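Local coordinates for DNA ligase (Aquifex aeolicus, PDB 3QWU), which is a putative ATP-dependent DNA ligase with an RNA-ligase-type adenylation region, and probably seals strand breaks through an adenylylated intermediate, at the interface of chains A and B. Coordinates in Å, arbitrary orientation; residue numbers count along the deposited sequence, not the author numbering. Chains: chain A/B, DNA ligase.

Contact 1: the interface of chains A and B. Residues chain A 263, 266-267, 271; chain B 286, 290, 293.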
# COMPACT_ATOMS: atom_id res chain seq x y z
N VAL A 263 -0.00 -1.16 -15.38
CA VAL A 263 -0.22 0.06 -16.13
C VAL A 263 0.79 0.25 -17.24
O VAL A 263 0.40 0.61 -18.36
CB VAL A 263 -0.27 1.32 -15.23
CG1 VAL A 263 -0.49 2.54 -16.09
CG2 VAL A 263 -1.39 1.21 -14.26
N MET A 266 -0.03 -2.04 -20.12
CA MET A 266 -1.16 -1.44 -20.86
C MET A 266 -0.71 -0.33 -21.77
O MET A 266 -1.18 -0.22 -22.91
CB MET A 266 -2.28 -0.95 -19.91
CG MET A 266 -2.91 -2.12 -19.22
SD MET A 266 -4.06 -1.75 -17.98
CE MET A 266 -5.45 -1.11 -18.99
N TYR A 267 0.22 0.49 -21.28
CA TYR A 267 0.75 1.60 -22.05
C TYR A 267 1.61 1.10 -23.19
O TYR A 267 1.58 1.63 -24.29
CB TYR A 267 1.54 2.51 -21.13
CG TYR A 267 2.38 3.58 -21.80
CD1 TYR A 267 1.83 4.79 -22.16
CD2 TYR A 267 3.73 3.38 -22.04
CE1 TYR A 267 2.62 5.78 -22.79
CE2 TYR A 267 4.51 4.35 -22.66
CZ TYR A 267 3.95 5.55 -23.02
OH TYR A 267 4.73 6.51 -23.60
N LEU A 271 -4.12 0.89 -24.76
CA LEU A 271 -5.24 0.82 -23.76
C LEU A 271 -6.56 0.43 -24.43
O LEU A 271 -7.54 0.13 -23.75
CB LEU A 271 -5.38 2.20 -23.12
CG LEU A 271 -6.29 2.58 -21.96
CD1 LEU A 271 -6.47 4.14 -22.02
CD2 LEU A 271 -7.64 1.85 -21.93
N ILE B 286 -5.97 2.47 -12.48
CA ILE B 286 -5.24 2.53 -13.75
C ILE B 286 -5.37 3.90 -14.34
O ILE B 286 -4.37 4.46 -14.81
CB ILE B 286 -5.68 1.47 -14.77
CG1 ILE B 286 -5.22 0.05 -14.34
CG2 ILE B 286 -5.06 1.77 -16.12
CD1 ILE B 286 -6.28 -1.09 -14.66
N PHE B 290 -2.29 6.16 -15.68
CA PHE B 290 -2.24 6.52 -17.12
C PHE B 290 -2.18 8.02 -17.35
O PHE B 290 -1.48 8.50 -18.22
CB PHE B 290 -3.45 5.99 -17.91
CG PHE B 290 -3.10 4.88 -18.87
CD1 PHE B 290 -2.33 5.14 -19.99
CD2 PHE B 290 -3.52 3.59 -18.64
CE1 PHE B 290 -1.97 4.14 -20.89
CE2 PHE B 290 -3.17 2.57 -19.53
CZ PHE B 290 -2.37 2.87 -20.68
N ILE B 293 1.35 9.16 -16.56
CA ILE B 293 2.26 8.81 -17.67
C ILE B 293 2.09 9.76 -18.86
O ILE B 293 3.09 10.29 -19.38
CB ILE B 293 2.07 7.37 -18.13
CG1 ILE B 293 2.50 6.39 -17.03
CG2 ILE B 293 2.92 7.05 -19.32
CD1 ILE B 293 1.88 5.04 -17.17

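Contact 2: the interface of chains A and B. Residues chain A 262, 266, 277-278, 281; chain B 282-283, 286.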
# COMPACT_ATOMS: atom_id res chain seq x y z
N LEU A 262 1.26 -3.42 -14.30
CA LEU A 262 0.09 -3.59 -15.15
C LEU A 262 -0.12 -2.33 -15.99
O LEU A 262 -0.32 -2.42 -17.18
CB LEU A 262 -1.15 -3.90 -14.32
CG LEU A 262 -2.47 -4.11 -15.08
CD1 LEU A 262 -2.49 -5.43 -15.86
CD2 LEU A 262 -3.63 -4.07 -14.10
N MET A 266 -0.03 -2.04 -20.12
CA MET A 266 -1.16 -1.44 -20.86
C MET A 266 -0.71 -0.33 -21.77
O MET A 266 -1.18 -0.22 -22.91
CB MET A 266 -2.28 -0.95 -19.91
CG MET A 266 -2.91 -2.12 -19.22
SD MET A 266 -4.06 -1.75 -17.98
CE MET A 266 -5.45 -1.11 -18.99
N LEU A 277 -8.36 -5.47 -18.48
CA LEU A 277 -7.53 -5.42 -17.28
C LEU A 277 -8.17 -4.53 -16.19
O LEU A 277 -7.91 -4.72 -15.03
CB LEU A 277 -6.13 -4.93 -17.58
CG LEU A 277 -5.05 -5.91 -18.04
CD1 LEU A 277 -5.01 -7.19 -17.19
CD2 LEU A 277 -5.22 -6.26 -19.53
N TYR A 278 -9.04 -3.62 -16.55
CA TYR A 278 -9.75 -2.89 -15.53
C TYR A 278 -10.50 -3.85 -14.60
O TYR A 278 -10.23 -3.89 -13.38
CB TYR A 278 -10.72 -1.92 -16.16
CG TYR A 278 -10.07 -0.78 -16.88
CD1 TYR A 278 -9.21 0.08 -16.22
CD2 TYR A 278 -10.32 -0.56 -18.21
CE1 TYR A 278 -8.60 1.16 -16.90
CE2 TYR A 278 -9.71 0.52 -18.90
CZ TYR A 278 -8.87 1.37 -18.23
OH TYR A 278 -8.28 2.40 -18.90
N LEU A 281 -8.14 -6.21 -12.74
CA LEU A 281 -7.45 -5.63 -11.58
C LEU A 281 -8.41 -5.50 -10.33
O LEU A 281 -8.02 -5.81 -9.22
CB LEU A 281 -6.68 -4.33 -11.93
CG LEU A 281 -6.06 -3.63 -10.69
CD1 LEU A 281 -5.02 -4.50 -9.94
CD2 LEU A 281 -5.47 -2.25 -11.04
N GLY B 282 -10.77 -0.84 -10.80
CA GLY B 282 -9.67 -1.01 -11.74
C GLY B 282 -9.32 0.30 -12.40
O GLY B 282 -8.14 0.71 -12.49
N ARG B 283 -10.36 0.99 -12.86
CA ARG B 283 -10.17 2.32 -13.42
C ARG B 283 -9.70 3.34 -12.41
O ARG B 283 -8.98 4.23 -12.77
CB ARG B 283 -11.45 2.84 -14.07
CG ARG B 283 -12.09 1.89 -15.10
CD ARG B 283 -13.28 2.53 -15.74
NE ARG B 283 -12.66 3.53 -16.56
CZ ARG B 283 -12.51 3.47 -17.87
NH1 ARG B 283 -13.08 2.50 -18.59
NH2 ARG B 283 -11.81 4.44 -18.45
N ILE B 286 -5.97 2.47 -12.48
CA ILE B 286 -5.24 2.53 -13.75
C ILE B 286 -5.37 3.90 -14.34
O ILE B 286 -4.37 4.46 -14.81
CB ILE B 286 -5.68 1.47 -14.77
CG1 ILE B 286 -5.22 0.05 -14.34
CG2 ILE B 286 -5.06 1.77 -16.12
CD1 ILE B 286 -6.28 -1.09 -14.66

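Contact 3: the interface of chains A and B. Residues chain A 255, 259, 281, 285; chain B 259, 281-282, 285.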
# COMPACT_ATOMS: atom_id res chain seq x y z
N TYR A 255 1.62 -1.38 -3.77
CA TYR A 255 0.61 -0.73 -4.62
C TYR A 255 1.26 -0.14 -5.81
O TYR A 255 1.10 -0.63 -6.93
CB TYR A 255 -0.23 0.37 -3.88
CG TYR A 255 -1.18 -0.26 -2.94
CD1 TYR A 255 -0.90 -0.31 -1.58
CD2 TYR A 255 -2.32 -0.91 -3.42
CE1 TYR A 255 -1.73 -0.96 -0.73
CE2 TYR A 255 -3.18 -1.55 -2.57
CZ TYR A 255 -2.87 -1.58 -1.20
OH TYR A 255 -3.67 -2.23 -0.31
N ILE A 259 0.83 -2.42 -9.57
CA ILE A 259 -0.07 -1.67 -10.42
C ILE A 259 0.68 -1.01 -11.56
O ILE A 259 0.23 -1.07 -12.71
CB ILE A 259 -0.85 -0.61 -9.60
CG1 ILE A 259 -1.79 -1.33 -8.64
CG2 ILE A 259 -1.62 0.29 -10.52
CD1 ILE A 259 -2.01 -0.62 -7.33
N LEU A 281 -8.14 -6.21 -12.74
CA LEU A 281 -7.45 -5.63 -11.58
C LEU A 281 -8.41 -5.50 -10.33
O LEU A 281 -8.02 -5.81 -9.22
CB LEU A 281 -6.68 -4.33 -11.93
CG LEU A 281 -6.06 -3.63 -10.69
CD1 LEU A 281 -5.02 -4.50 -9.94
CD2 LEU A 281 -5.47 -2.25 -11.04
N PHE A 285 -8.25 -7.56 -6.43
CA PHE A 285 -8.36 -7.06 -5.06
C PHE A 285 -9.65 -7.50 -4.41
O PHE A 285 -9.68 -7.95 -3.28
CB PHE A 285 -8.35 -5.55 -5.01
CG PHE A 285 -7.00 -4.92 -5.24
CD1 PHE A 285 -6.01 -4.97 -4.26
CD2 PHE A 285 -6.74 -4.24 -6.38
CE1 PHE A 285 -4.80 -4.37 -4.44
CE2 PHE A 285 -5.50 -3.68 -6.56
CZ PHE A 285 -4.55 -3.73 -5.57
N ILE B 259 -9.72 -0.09 -0.01
CA ILE B 259 -10.20 -1.30 -0.69
C ILE B 259 -11.18 -2.04 0.18
O ILE B 259 -12.25 -2.48 -0.27
CB ILE B 259 -9.07 -2.25 -1.11
CG1 ILE B 259 -8.18 -1.58 -2.17
CG2 ILE B 259 -9.64 -3.53 -1.76
CD1 ILE B 259 -6.99 -2.44 -2.51
N LEU B 281 -13.15 0.05 -9.68
CA LEU B 281 -11.90 0.01 -8.84
C LEU B 281 -10.65 -0.08 -9.73
O LEU B 281 -9.62 0.57 -9.47
CB LEU B 281 -11.93 -1.14 -7.85
CG LEU B 281 -10.67 -1.35 -7.00
CD1 LEU B 281 -10.26 -0.14 -6.23
CD2 LEU B 281 -10.84 -2.60 -6.11
N GLY B 282 -10.77 -0.84 -10.80
CA GLY B 282 -9.67 -1.01 -11.74
C GLY B 282 -9.32 0.30 -12.40
O GLY B 282 -8.14 0.71 -12.49
N PHE B 285 -7.47 2.95 -10.09
CA PHE B 285 -6.01 2.87 -10.09
C PHE B 285 -5.46 3.15 -11.45
O PHE B 285 -4.54 3.96 -11.60
CB PHE B 285 -5.53 1.51 -9.68
CG PHE B 285 -5.69 1.23 -8.25
CD1 PHE B 285 -4.92 1.91 -7.29
CD2 PHE B 285 -6.58 0.28 -7.81
CE1 PHE B 285 -5.04 1.61 -5.96
CE2 PHE B 285 -6.75 0.03 -6.42
CZ PHE B 285 -5.97 0.68 -5.52

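Contact 1: the interface of chains A and B
B:Phe290 inserts its ring between A:Met266, A:Tyr267 and A:Leu271, in a helix-helix contact in the region matching the Pab1020-type ligase C-terminal family. Helix 254-269 of chain A and the loop residue A:Leu271 receive helix 277-299 of chain B. The aromatic contacts centre on the far end of the phenyl ring. Its CZ lies 3.6 Å from CA of A:Tyr267, close to the helix backbone. CE2 meets CB of A:Met266 at 3.7 Å. A:Leu271 closes in with CB, 3.9 Å from CZ of B:Phe290. The backbone O of A:Met266 lies at the ring edge, in its plane. With chi1 at -111°, off a staggered value, the ring tip of B:Phe290 is directed at the A:Met266-A:Tyr267 backbone. A second aromatic contact is of the CH-pi kind. CG2 of B:Ile293 stands over one face of the A:Tyr267 ring, 4.0 Å from its centroid and shifted toward the rim. Other apolar contacts flank these rings. A:Val263 and B:Ile293 run past each other in opposite directions, with CG1 and CD1 3.6 Å apart. The other branch of A:Val263, CG2, reaches CG1 of B:Ile286. A:Met266 crosses B:Ile286 at about a right angle, its SD 4.0 Å from CD1.

Contact 2: the interface of chains A and B
A:Tyr278 presents one ring face to B:Arg283, where helix 276-299 of chain A packs on helix 277-299 of chain B. This is a helix-helix contact in the C-terminal region of a Pab1020-type ligase. CG of B:Arg283 sits above the tyrosine ring, 3.9 Å from its centroid, as a CH-pi contact offset toward the rim. The arginine bends at chi3, 71°, which brings the guanidinium over the CE2 side of the ring, offset toward the rim. The two planes are only 21° apart, with NH1 3.9 Å from CE2 of A:Tyr278. The opposite ring face is backed by CE of A:Met266, from the same chain. In the ring plane, the backbone O of B:Gly282 lies at the edge. B:Ile286 lies off the CD1-CE1 edge of the tyrosine, displaced toward the face opposite B:Arg283. Its CD1 is 3.5 Å from CD1 of A:Tyr278, while CB lies 3.6 Å from CE1. That same isoleucine methyl reaches on into leucines of chain A. The side chains of A:Leu281 and B:Ile286 pass in opposite directions, CD2 3.9 Å from CD1. A:Leu262 approaches at a slant, with CD2 4.0 Å from the same methyl. The backbones also come near, with O of A:Tyr278 3.4 Å from CA of B:Gly282.

Contact 3: the interface of chains A and B
Helices 254-269 and 276-299 of chain A meet helices 253-269 and 277-299 of chain B around the local two-fold axis. This is the part of the A-B interface near that axis, in the C-terminal region, and probably a dimer contact if the deposited pair is biological. The same residue types face each other from both chains, and the side chains described here meet through apolar groups. Each Phe285 ring is met by the isoleucine of the partner chain, at about a right angle. CD1 of B:Ile259 lies over the face of A:Phe285, 3.7 Å from the ring centroid, in a CH-pi contact. CD1 of A:Ile259 stands above one face of B:Phe285, displaced toward the rim. The two copies differ slightly. B:Ile259 is extended, with chi2 175°, whereas A:Ile259 turns its end methyl to chi2 147°. The 3.2 Å between CD1 of B:Ile259 and CD1 of A:Phe285 is very short and may reflect model error. The leucines support the phenylalanine stems. CD2 of A:Leu281 is 4.0 Å from CB of B:Phe285, and CD2 of B:Leu281 is equally far from CB of A:Phe285. A:Tyr255 adds a peripheral contact to B:Ile259, but A:Tyr255 is poorly ordered and its position carries little weight. The two phenylalanines meet at the axis. A:Phe285 and B:Phe285 cross at a slant and touch through their CE2 atoms, 3.9 Å apart.

The three contacts follow one another along helix 277-299 of chain B, joined in contact 3 by helix 253-269. The C-alpha centres of contact 1 and contact 2 are about 8 Å apart, those of contact 2 and contact 3 about 7 Å, and those of contact 1 and contact 3 about 13 Å. A:Met266 and B:Ile286 join contact 1 to contact 2, and A:Leu281 and B:Gly282 join contact 2 to contact 3. Contact 3 contains matching residues of both chains, and two-fold symmetry repeats contacts 1 and 2 with the chains exchanged. Such packing would suit a homodimer, although the structure alone does not prove one in solution.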